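Local coordinates for isomerase/lactonizing enzyme (Agrobacterium tumefaciens, PDB 1RVK), which is of unknown function but belongs to the enolase superfamily, binds magnesium and probably acts as an isomerase or lactonizing enzyme on a substrate not yet identified, at residues 326-331 / 337-342; 350-355 / 360-365; 155-160 / 166-171. All coordinates share one frame; numbering follows the deposited sequence.

From the N terminus, interaction 3 comes first: helix 150-163 and strand 167-171 pack across the five residues that join their segments. Interaction 1 follows, closing the loop that turns back after strand 328-333, and interaction 2 closes the next one, round the short strand 358-360. The three lie in series, so none nests within or crosses another. They are nevertheless coupled in space. Strands 167-171 and 328-333 both pair parallel with strand 130-137, and the salt bridge Glu329–Lys169 joins interactions 3 and 1. Asp351 of interaction 2 probably accepts hydrogen bonds from Tyr328 and Tyr339 of interaction 1. Interactions 2 and 3 do not touch.

Interaction 1: 326-331 / 337-342; sequences RWYERG and LEYDDG
Arg330 leaves strand 328-333 of the C-terminal barrel domain and reaches along Tyr339 to Asp340, in the 3-10 turn 339-341. From CB the chain runs anti to the backbone N (chi1 -156°) and stays extended to NE, which carries the charged end beyond the strand. CG is the first atom to touch, 3.7 Å from Tyr339 CE1. NE passes the same ring carbon, and at the tip Tyr339 CE1 stands over the centre of one guanidinium face, 3.6 Å from Arg330 CZ. The two planes are 58° apart, so this is a tilted approach and no parallel stack. Asp340 lies at the guanidinium edge, close to its plane. Its OD2 receives Arg330 NH1 at 2.9 Å through the syn lone pair, with an N-H...O angle of 151°. Arg330 NH2 reaches the same OD2 at 3.3 Å, less straight and from above the carboxylate plane. At the CE2 edge of the tyrosine, near the ring plane, lies Gly331 O, 3.5 Å from Tyr339 CE2. The hydroxyls Tyr328 OH and Tyr339 OH approach to 4.0 Å, and both probably hydrogen bond to Asp351 OD2, a shared partner that would link them. Outside the two segments, Arg330 NH1 also bonds Tyr165 OH, NH2 bonds the Asp351 carbonyl, and Asp340 OD1 pairs with Arg163. Asp340 is thus shared between two arginines, one on each oxygen, which would probably favour its charged form, while the Arg330 guanidinium, gripped at both terminal nitrogens and covered by Tyr339, is probably held against rotation.

Interaction 2: 350-355 / 360-365; sequences SDPMDR and HVPDRP
The guanidinium of Arg364 has Pro362 CB over the centre of one face, 3.5 Å above the plane, while at its edge NH2 comes to 4.1 Å from Ser350 CA. It belongs, with the ring of His360, to a chain reversal round the short strand 358-360 of the enolase-superfamily C-terminal barrel domain; the end-to-end directions of the two segments differ by 146°, so they run roughly antiparallel. The His360 ring is met at its edge: Pro352 O lies near its plane, and so does the Asp354 carboxylate, whose own plane is turned 67° from the imidazole. The modelled approach of that carboxylate is too tight to be trusted in detail. At the far end from Asp354, the carbonyl of Ser350 faces the Pro362 ring, its O 3.1 Å from Pro362 CD. The prolines touch obliquely, Pro352 CD to Pro362 CG at 4.2 Å. Beyond Pro362 the backbone folds through an inverse gamma turn centred on Asp363, and a bend at chi3 turns the Arg364 guanidinium back over Pro362. Its charged end has partners outside the segments: NE bonds Gly368 O and NH2 bonds Leu349 O. Asp354 OD1, in turn, accepts from the backbone N of Asp356 and of Phe358, which ties the carboxylate into the connection between the segments. Across the contact itself a single hydrogen bond pins the two backbones: His360 N donates to Pro352 O at 3.0 Å, with an N-H...O angle of 157°.

Interaction 3: 155-160 / 166-171; sequences RFAETL and KGIKLH
Apolar packing carries this contact, with Ile168 of strand 167-171 set against Ala157 and Leu160 of helix 150-163. With CG1 anti to the carbonyl carbon (chi1 -62°) and an extended chi2 (171°), the isoleucine carries CD1 out to the helix. It reaches the Ala157 methyl, CB to Ile168 CD1 at 4.0 Å, and also lies 3.7 Å from Ala157 O. The other branch, Ile168 CG2, meets Leu160 CD1 at 4.2 Å. Polar bonding across the segments is absent. The helix bonds within itself, Leu160 N to Phe156 O at 3.0 Å, and Leu160 CG sits over the centre of one Phe156 ring face. The strand bonds to its neighbour, Ile168 pairing through its backbone with Arg202 and Met204 of strand 202-206. Salt bridging belongs to the residue after Ile168, whose side chain sets off away from the helix: Lys169 NZ pairs with Glu329 and with Glu232, a magnesium ligand. The contact thus joins the helix and second strand of the beta-alpha-beta unit 130-137, 150-163, 167-171. Beside it, Ala157 also packs on Val193 and Val197 of helix 183-197, while Phe156 and Leu160 touch Leu333 of strand 328-333.

Interaction 1: 326-331 / 337-342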
loop_
_atom_site.group_PDB
_atom_site.type_symbol
_atom_site.label_atom_id
_atom_site.label_comp_id
_atom_site.label_asym_id
_atom_site.label_seq_id
_atom_site.Cartn_x
_atom_site.Cartn_y
_atom_site.Cartn_z
ATOM N N ARG A 326 1.072 -1.299 -13.843
ATOM C CA ARG A 326 -0.098 -1.963 -14.394
ATOM C C ARG A 326 -1.371 -1.811 -13.566
ATOM O O ARG A 326 -2.465 -1.701 -14.126
ATOM C CB ARG A 326 0.204 -3.453 -14.609
ATOM C CG ARG A 326 -0.875 -4.214 -15.363
ATOM C CD ARG A 326 -0.563 -5.712 -15.421
ATOM N NE ARG A 326 0.540 -6.039 -16.324
ATOM C CZ ARG A 326 0.415 -6.158 -17.642
ATOM N NH1 ARG A 326 1.470 -6.458 -18.388
ATOM N NH2 ARG A 326 -0.768 -5.987 -18.215
ATOM N N TRP A 327 -1.239 -1.772 -12.243
ATOM C CA TRP A 327 -2.423 -1.695 -11.390
ATOM C C TRP A 327 -2.407 -0.779 -10.185
ATOM O O TRP A 327 -1.383 -0.233 -9.783
ATOM C CB TRP A 327 -2.747 -3.062 -10.784
ATOM C CG TRP A 327 -2.519 -4.275 -11.604
ATOM C CD1 TRP A 327 -1.351 -4.976 -11.735
ATOM C CD2 TRP A 327 -3.519 -5.026 -12.286
ATOM N NE1 TRP A 327 -1.571 -6.132 -12.448
ATOM C CE2 TRP A 327 -2.896 -6.186 -12.800
ATOM C CE3 TRP A 327 -4.889 -4.837 -12.509
ATOM C CZ2 TRP A 327 -3.600 -7.154 -13.524
ATOM C CZ3 TRP A 327 -5.588 -5.798 -13.227
ATOM C CH2 TRP A 327 -4.942 -6.943 -13.727
ATOM N N TYR A 328 -3.596 -0.676 -9.599
ATOM C CA TYR A 328 -3.818 0.019 -8.342
ATOM C C TYR A 328 -4.206 -1.197 -7.503
ATOM O O TYR A 328 -4.974 -2.048 -7.964
ATOM C CB TYR A 328 -4.998 0.988 -8.410
ATOM C CG TYR A 328 -5.559 1.341 -7.044
ATOM C CD1 TYR A 328 -6.798 0.847 -6.630
ATOM C CD2 TYR A 328 -4.860 2.177 -6.171
ATOM C CE1 TYR A 328 -7.330 1.181 -5.387
ATOM C CE2 TYR A 328 -5.383 2.520 -4.919
ATOM C CZ TYR A 328 -6.623 2.019 -4.538
ATOM O OH TYR A 328 -7.171 2.374 -3.326
ATOM N N GLU A 329 -3.653 -1.301 -6.302
ATOM C CA GLU A 329 -3.947 -2.434 -5.428
ATOM C C GLU A 329 -5.166 -2.125 -4.573
ATOM O O GLU A 329 -5.104 -1.279 -3.684
ATOM C CB GLU A 329 -2.737 -2.732 -4.537
ATOM C CG GLU A 329 -2.918 -3.953 -3.659
ATOM C CD GLU A 329 -1.641 -4.382 -2.970
ATOM O OE1 GLU A 329 -1.674 -5.432 -2.297
ATOM O OE2 GLU A 329 -0.610 -3.679 -3.100
ATOM N N ARG A 330 -6.273 -2.816 -4.844
ATOM C CA ARG A 330 -7.513 -2.588 -4.106
ATOM C C ARG A 330 -7.748 -3.704 -3.092
ATOM O O ARG A 330 -7.990 -4.854 -3.460
ATOM C CB ARG A 330 -8.688 -2.500 -5.087
ATOM C CG ARG A 330 -9.901 -1.721 -4.572
ATOM C CD ARG A 330 -10.817 -1.329 -5.737
ATOM N NE ARG A 330 -11.866 -0.391 -5.338
ATOM C CZ ARG A 330 -13.094 -0.741 -4.963
ATOM N NH1 ARG A 330 -13.451 -2.018 -4.935
ATOM N NH2 ARG A 330 -13.966 0.194 -4.603
ATOM N N GLY A 331 -7.669 -3.351 -1.814
ATOM C CA GLY A 331 -7.862 -4.326 -0.757
ATOM C C GLY A 331 -7.292 -3.808 0.550
ATOM O O GLY A 331 -7.066 -2.602 0.681
ATOM N N LEU A 337 -16.092 -9.437 4.489
ATOM C CA LEU A 337 -16.106 -7.979 4.526
ATOM C C LEU A 337 -16.551 -7.338 3.216
ATOM O O LEU A 337 -16.345 -7.892 2.137
ATOM C CB LEU A 337 -14.710 -7.463 4.893
ATOM C CG LEU A 337 -14.072 -8.030 6.164
ATOM C CD1 LEU A 337 -12.650 -7.501 6.313
ATOM C CD2 LEU A 337 -14.917 -7.644 7.368
ATOM N N GLU A 338 -17.165 -6.164 3.325
ATOM C CA GLU A 338 -17.634 -5.429 2.157
ATOM C C GLU A 338 -16.761 -4.194 1.970
ATOM O O GLU A 338 -17.026 -3.140 2.547
ATOM C CB GLU A 338 -19.093 -5.003 2.342
ATOM C CG GLU A 338 -19.682 -4.332 1.116
ATOM C CD GLU A 338 -19.818 -5.286 -0.057
ATOM O OE1 GLU A 338 -20.021 -4.807 -1.194
ATOM O OE2 GLU A 338 -19.733 -6.513 0.157
ATOM N N TYR A 339 -15.720 -4.332 1.158
ATOM C CA TYR A 339 -14.790 -3.242 0.900
ATOM C C TYR A 339 -15.460 -1.988 0.344
ATOM O O TYR A 339 -15.113 -0.871 0.726
ATOM C CB TYR A 339 -13.695 -3.723 -0.062
ATOM C CG TYR A 339 -12.613 -2.705 -0.357
ATOM C CD1 TYR A 339 -12.814 -1.685 -1.287
ATOM C CD2 TYR A 339 -11.384 -2.762 0.299
ATOM C CE1 TYR A 339 -11.817 -0.750 -1.558
ATOM C CE2 TYR A 339 -10.383 -1.834 0.036
ATOM C CZ TYR A 339 -10.605 -0.832 -0.892
ATOM O OH TYR A 339 -9.612 0.082 -1.151
ATOM N N ASP A 340 -16.425 -2.174 -0.550
ATOM C CA ASP A 340 -17.109 -1.046 -1.172
ATOM C C ASP A 340 -17.906 -0.166 -0.205
ATOM O O ASP A 340 -18.366 0.913 -0.580
ATOM C CB ASP A 340 -18.006 -1.552 -2.309
ATOM C CG ASP A 340 -17.206 -2.176 -3.452
ATOM O OD1 ASP A 340 -17.819 -2.734 -4.389
ATOM O OD2 ASP A 340 -15.958 -2.108 -3.415
ATOM N N ASP A 341 -18.058 -0.614 1.039
ATOM C CA ASP A 341 -18.786 0.160 2.039
ATOM C C ASP A 341 -17.972 1.340 2.574
ATOM O O ASP A 341 -18.529 2.288 3.124
ATOM C CB ASP A 341 -19.218 -0.737 3.202
ATOM C CG ASP A 341 -20.505 -1.490 2.910
ATOM O OD1 ASP A 341 -20.912 -2.313 3.754
ATOM O OD2 ASP A 341 -21.112 -1.252 1.841
ATOM N N GLY A 342 -16.654 1.275 2.421
ATOM C CA GLY A 342 -15.809 2.368 2.874
ATOM C C GLY A 342 -15.516 2.437 4.361
ATOM O O GLY A 342 -15.650 1.452 5.084
#

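Interaction 2: 350-355 / 360-365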
loop_
_atom_site.group_PDB
_atom_site.type_symbol
_atom_site.label_atom_id
_atom_site.label_comp_id
_atom_site.label_asym_id
_atom_site.label_seq_id
_atom_site.Cartn_x
_atom_site.Cartn_y
_atom_site.Cartn_z
ATOM N N SER A 350 -12.530 6.753 -1.749
ATOM C CA SER A 350 -11.434 7.416 -2.432
ATOM C C SER A 350 -11.126 6.646 -3.707
ATOM O O SER A 350 -10.519 7.187 -4.632
ATOM C CB SER A 350 -10.177 7.441 -1.556
ATOM O OG SER A 350 -10.361 8.246 -0.407
ATOM N N ASP A 351 -11.567 5.389 -3.761
ATOM C CA ASP A 351 -11.281 4.538 -4.912
ATOM C C ASP A 351 -12.460 3.739 -5.466
ATOM O O ASP A 351 -12.432 2.507 -5.486
ATOM C CB ASP A 351 -10.145 3.576 -4.551
ATOM C CG ASP A 351 -10.465 2.721 -3.335
ATOM O OD1 ASP A 351 -11.508 2.958 -2.687
ATOM O OD2 ASP A 351 -9.669 1.810 -3.021
ATOM N N PRO A 352 -13.500 4.432 -5.951
ATOM C CA PRO A 352 -14.684 3.770 -6.510
ATOM C C PRO A 352 -14.278 2.970 -7.743
ATOM O O PRO A 352 -13.478 3.443 -8.553
ATOM C CB PRO A 352 -15.600 4.934 -6.894
ATOM C CG PRO A 352 -15.050 6.115 -6.163
ATOM C CD PRO A 352 -13.573 5.888 -6.145
HETATM N N MSE A 353 -14.829 1.772 -7.903
HETATM C CA MSE A 353 -14.488 0.954 -9.062
HETATM C C MSE A 353 -15.734 0.582 -9.865
HETATM O O MSE A 353 -16.738 0.142 -9.292
HETATM C CB MSE A 353 -13.761 -0.317 -8.612
HETATM C CG MSE A 353 -13.206 -1.142 -9.769
HETATM SE SE MSE A 353 -12.276 -2.737 -9.208
HETATM C CE MSE A 353 -13.821 -3.876 -8.911
ATOM N N ASP A 354 -15.683 0.757 -11.186
ATOM C CA ASP A 354 -16.839 0.405 -12.002
ATOM C C ASP A 354 -16.944 -1.102 -12.207
ATOM O O ASP A 354 -16.121 -1.871 -11.703
ATOM C CB ASP A 354 -16.835 1.140 -13.359
ATOM C CG ASP A 354 -15.636 0.802 -14.232
ATOM O OD1 ASP A 354 -15.157 -0.349 -14.205
ATOM O OD2 ASP A 354 -15.189 1.701 -14.979
ATOM N N ARG A 355 -17.970 -1.521 -12.942
ATOM C CA ARG A 355 -18.210 -2.935 -13.188
ATOM C C ARG A 355 -17.216 -3.571 -14.149
ATOM O O ARG A 355 -17.248 -4.784 -14.360
ATOM C CB ARG A 355 -19.632 -3.135 -13.720
ATOM C CG ARG A 355 -20.716 -2.577 -12.812
ATOM C CD ARG A 355 -20.740 -3.300 -11.480
ATOM N NE ARG A 355 -21.028 -4.722 -11.642
ATOM C CZ ARG A 355 -21.111 -5.587 -10.637
ATOM N NH1 ARG A 355 -20.927 -5.176 -9.389
ATOM N NH2 ARG A 355 -21.374 -6.864 -10.881
ATOM N N HIS A 360 -11.861 4.893 -10.595
ATOM C CA HIS A 360 -11.874 6.261 -11.103
ATOM C C HIS A 360 -11.418 7.237 -10.032
ATOM O O HIS A 360 -12.029 7.329 -8.970
ATOM C CB HIS A 360 -13.279 6.645 -11.574
ATOM C CG HIS A 360 -13.717 5.927 -12.810
ATOM N ND1 HIS A 360 -14.035 4.585 -12.818
ATOM C CD2 HIS A 360 -13.857 6.356 -14.085
ATOM C CE1 HIS A 360 -14.353 4.221 -14.049
ATOM N NE2 HIS A 360 -14.253 5.277 -14.835
ATOM N N VAL A 361 -10.338 7.960 -10.309
ATOM C CA VAL A 361 -9.819 8.917 -9.344
ATOM C C VAL A 361 -10.839 10.031 -9.134
ATOM O O VAL A 361 -11.259 10.690 -10.087
ATOM C CB VAL A 361 -8.495 9.550 -9.814
ATOM C CG1 VAL A 361 -7.867 10.341 -8.667
ATOM C CG2 VAL A 361 -7.543 8.468 -10.316
ATOM N N PRO A 362 -11.257 10.250 -7.882
ATOM C CA PRO A 362 -12.236 11.301 -7.587
ATOM C C PRO A 362 -11.769 12.665 -8.076
ATOM O O PRO A 362 -10.582 12.982 -8.022
ATOM C CB PRO A 362 -12.349 11.246 -6.067
ATOM C CG PRO A 362 -12.100 9.797 -5.768
ATOM C CD PRO A 362 -10.920 9.493 -6.664
ATOM N N ASP A 363 -12.707 13.470 -8.559
ATOM C CA ASP A 363 -12.370 14.801 -9.031
ATOM C C ASP A 363 -12.529 15.754 -7.849
ATOM O O ASP A 363 -13.390 16.635 -7.853
ATOM C CB ASP A 363 -13.301 15.217 -10.172
ATOM C CG ASP A 363 -12.785 16.425 -10.932
ATOM O OD1 ASP A 363 -13.515 16.937 -11.808
ATOM O OD2 ASP A 363 -11.644 16.858 -10.656
ATOM N N ARG A 364 -11.710 15.545 -6.823
ATOM C CA ARG A 364 -11.734 16.369 -5.622
ATOM C C ARG A 364 -10.314 16.871 -5.379
ATOM O O ARG A 364 -9.348 16.198 -5.734
ATOM C CB ARG A 364 -12.230 15.550 -4.421
ATOM C CG ARG A 364 -13.632 14.961 -4.598
ATOM C CD ARG A 364 -14.223 14.483 -3.274
ATOM N NE ARG A 364 -13.638 13.234 -2.787
ATOM C CZ ARG A 364 -14.126 12.024 -3.045
ATOM N NH1 ARG A 364 -15.215 11.884 -3.790
ATOM N NH2 ARG A 364 -13.529 10.949 -2.551
ATOM N N PRO A 365 -10.169 18.062 -4.778
ATOM C CA PRO A 365 -8.855 18.657 -4.496
ATOM C C PRO A 365 -7.966 17.899 -3.510
ATOM O O PRO A 365 -8.449 17.186 -2.629
ATOM C CB PRO A 365 -9.213 20.060 -4.004
ATOM C CG PRO A 365 -10.532 19.851 -3.339
ATOM C CD PRO A 365 -11.254 18.943 -4.313
#

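Interaction 3: 155-160 / 166-171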
loop_
_atom_site.group_PDB
_atom_site.type_symbol
_atom_site.label_atom_id
_atom_site.label_comp_id
_atom_site.label_asym_id
_atom_site.label_seq_id
_atom_site.Cartn_x
_atom_site.Cartn_y
_atom_site.Cartn_z
ATOM N N ARG A 155 -13.361 -19.983 -4.468
ATOM C CA ARG A 155 -14.719 -19.461 -4.406
ATOM C C ARG A 155 -14.728 -17.941 -4.300
ATOM O O ARG A 155 -15.543 -17.270 -4.933
ATOM C CB ARG A 155 -15.462 -20.071 -3.214
ATOM C CG ARG A 155 -15.738 -21.563 -3.357
ATOM C CD ARG A 155 -16.769 -21.839 -4.446
ATOM N NE ARG A 155 -17.008 -23.269 -4.624
ATOM C CZ ARG A 155 -18.015 -23.784 -5.327
ATOM N NH1 ARG A 155 -18.894 -22.987 -5.925
ATOM N NH2 ARG A 155 -18.145 -25.100 -5.432
ATOM N N PHE A 156 -13.823 -17.388 -3.502
ATOM C CA PHE A 156 -13.784 -15.941 -3.367
ATOM C C PHE A 156 -13.351 -15.317 -4.692
ATOM O O PHE A 156 -13.863 -14.270 -5.091
ATOM C CB PHE A 156 -12.832 -15.533 -2.239
ATOM C CG PHE A 156 -12.888 -14.070 -1.905
ATOM C CD1 PHE A 156 -14.112 -13.405 -1.836
ATOM C CD2 PHE A 156 -11.724 -13.361 -1.624
ATOM C CE1 PHE A 156 -14.177 -12.054 -1.489
ATOM C CE2 PHE A 156 -11.775 -12.016 -1.277
ATOM C CZ PHE A 156 -13.005 -11.356 -1.208
ATOM N N ALA A 157 -12.418 -15.971 -5.380
ATOM C CA ALA A 157 -11.932 -15.476 -6.665
ATOM C C ALA A 157 -13.075 -15.349 -7.672
ATOM O O ALA A 157 -13.128 -14.393 -8.442
ATOM C CB ALA A 157 -10.849 -16.405 -7.211
ATOM N N GLU A 158 -13.988 -16.314 -7.670
ATOM C CA GLU A 158 -15.122 -16.256 -8.589
ATOM C C GLU A 158 -15.952 -15.010 -8.301
ATOM O O GLU A 158 -16.412 -14.329 -9.216
ATOM C CB GLU A 158 -15.995 -17.503 -8.444
ATOM C CG GLU A 158 -15.333 -18.777 -8.927
ATOM C CD GLU A 158 -16.272 -19.965 -8.890
ATOM O OE1 GLU A 158 -17.317 -19.921 -9.576
ATOM O OE2 GLU A 158 -15.967 -20.941 -8.176
ATOM N N THR A 159 -16.136 -14.715 -7.020
ATOM C CA THR A 159 -16.904 -13.550 -6.604
ATOM C C THR A 159 -16.238 -12.251 -7.062
ATOM O O THR A 159 -16.914 -11.315 -7.488
ATOM C CB THR A 159 -17.070 -13.533 -5.069
ATOM O OG1 THR A 159 -17.855 -14.664 -4.665
ATOM C CG2 THR A 159 -17.753 -12.256 -4.611
ATOM N N LEU A 160 -14.912 -12.199 -6.987
ATOM C CA LEU A 160 -14.185 -11.001 -7.401
ATOM C C LEU A 160 -14.247 -10.786 -8.915
ATOM O O LEU A 160 -14.300 -9.650 -9.383
ATOM C CB LEU A 160 -12.727 -11.084 -6.937
ATOM C CG LEU A 160 -12.525 -11.144 -5.419
ATOM C CD1 LEU A 160 -11.037 -11.284 -5.121
ATOM C CD2 LEU A 160 -13.099 -9.890 -4.748
ATOM N N LYS A 166 -10.105 -7.552 -13.008
ATOM C CA LYS A 166 -9.445 -8.231 -14.123
ATOM C C LYS A 166 -8.170 -8.930 -13.650
ATOM O O LYS A 166 -7.541 -9.683 -14.397
ATOM C CB LYS A 166 -9.108 -7.231 -15.231
ATOM C CG LYS A 166 -10.315 -6.751 -16.037
ATOM C CD LYS A 166 -9.881 -5.760 -17.112
ATOM C CE LYS A 166 -10.939 -5.579 -18.194
ATOM N NZ LYS A 166 -12.244 -5.099 -17.677
ATOM N N GLY A 167 -7.800 -8.671 -12.402
ATOM C CA GLY A 167 -6.618 -9.280 -11.819
ATOM C C GLY A 167 -6.916 -9.624 -10.372
ATOM O O GLY A 167 -7.741 -8.970 -9.743
ATOM N N ILE A 168 -6.251 -10.647 -9.845
ATOM C CA ILE A 168 -6.461 -11.077 -8.465
ATOM C C ILE A 168 -5.140 -11.507 -7.848
ATOM O O ILE A 168 -4.396 -12.271 -8.461
ATOM C CB ILE A 168 -7.420 -12.290 -8.404
ATOM C CG1 ILE A 168 -8.786 -11.898 -8.965
ATOM C CG2 ILE A 168 -7.559 -12.782 -6.959
ATOM C CD1 ILE A 168 -9.725 -13.076 -9.154
ATOM N N LYS A 169 -4.847 -11.022 -6.643
ATOM C CA LYS A 169 -3.614 -11.419 -5.972
ATOM C C LYS A 169 -3.929 -12.133 -4.668
ATOM O O LYS A 169 -4.709 -11.645 -3.850
ATOM C CB LYS A 169 -2.716 -10.215 -5.668
ATOM C CG LYS A 169 -1.341 -10.640 -5.133
ATOM C CD LYS A 169 -0.365 -9.475 -5.003
ATOM C CE LYS A 169 -0.637 -8.633 -3.763
ATOM N NZ LYS A 169 0.259 -7.437 -3.713
ATOM N N LEU A 170 -3.325 -13.297 -4.473
ATOM C CA LEU A 170 -3.552 -14.037 -3.244
ATOM C C LEU A 170 -2.446 -13.779 -2.240
ATOM O O LEU A 170 -1.276 -13.700 -2.611
ATOM C CB LEU A 170 -3.572 -15.547 -3.494
ATOM C CG LEU A 170 -4.527 -16.247 -4.458
ATOM C CD1 LEU A 170 -4.361 -17.748 -4.265
ATOM C CD2 LEU A 170 -5.965 -15.845 -4.181
ATOM N N HIS A 171 -2.827 -13.614 -0.978
ATOM C CA HIS A 171 -1.861 -13.507 0.111
ATOM C C HIS A 171 -2.222 -14.837 0.764
ATOM O O HIS A 171 -3.376 -15.032 1.150
ATOM C CB HIS A 171 -2.172 -12.360 1.086
ATOM C CG HIS A 171 -1.746 -11.009 0.599
ATOM N ND1 HIS A 171 -2.537 -10.225 -0.212
ATOM C CD2 HIS A 171 -0.612 -10.298 0.816
ATOM C CE1 HIS A 171 -1.911 -9.089 -0.473
ATOM N NE2 HIS A 171 -0.741 -9.109 0.139
#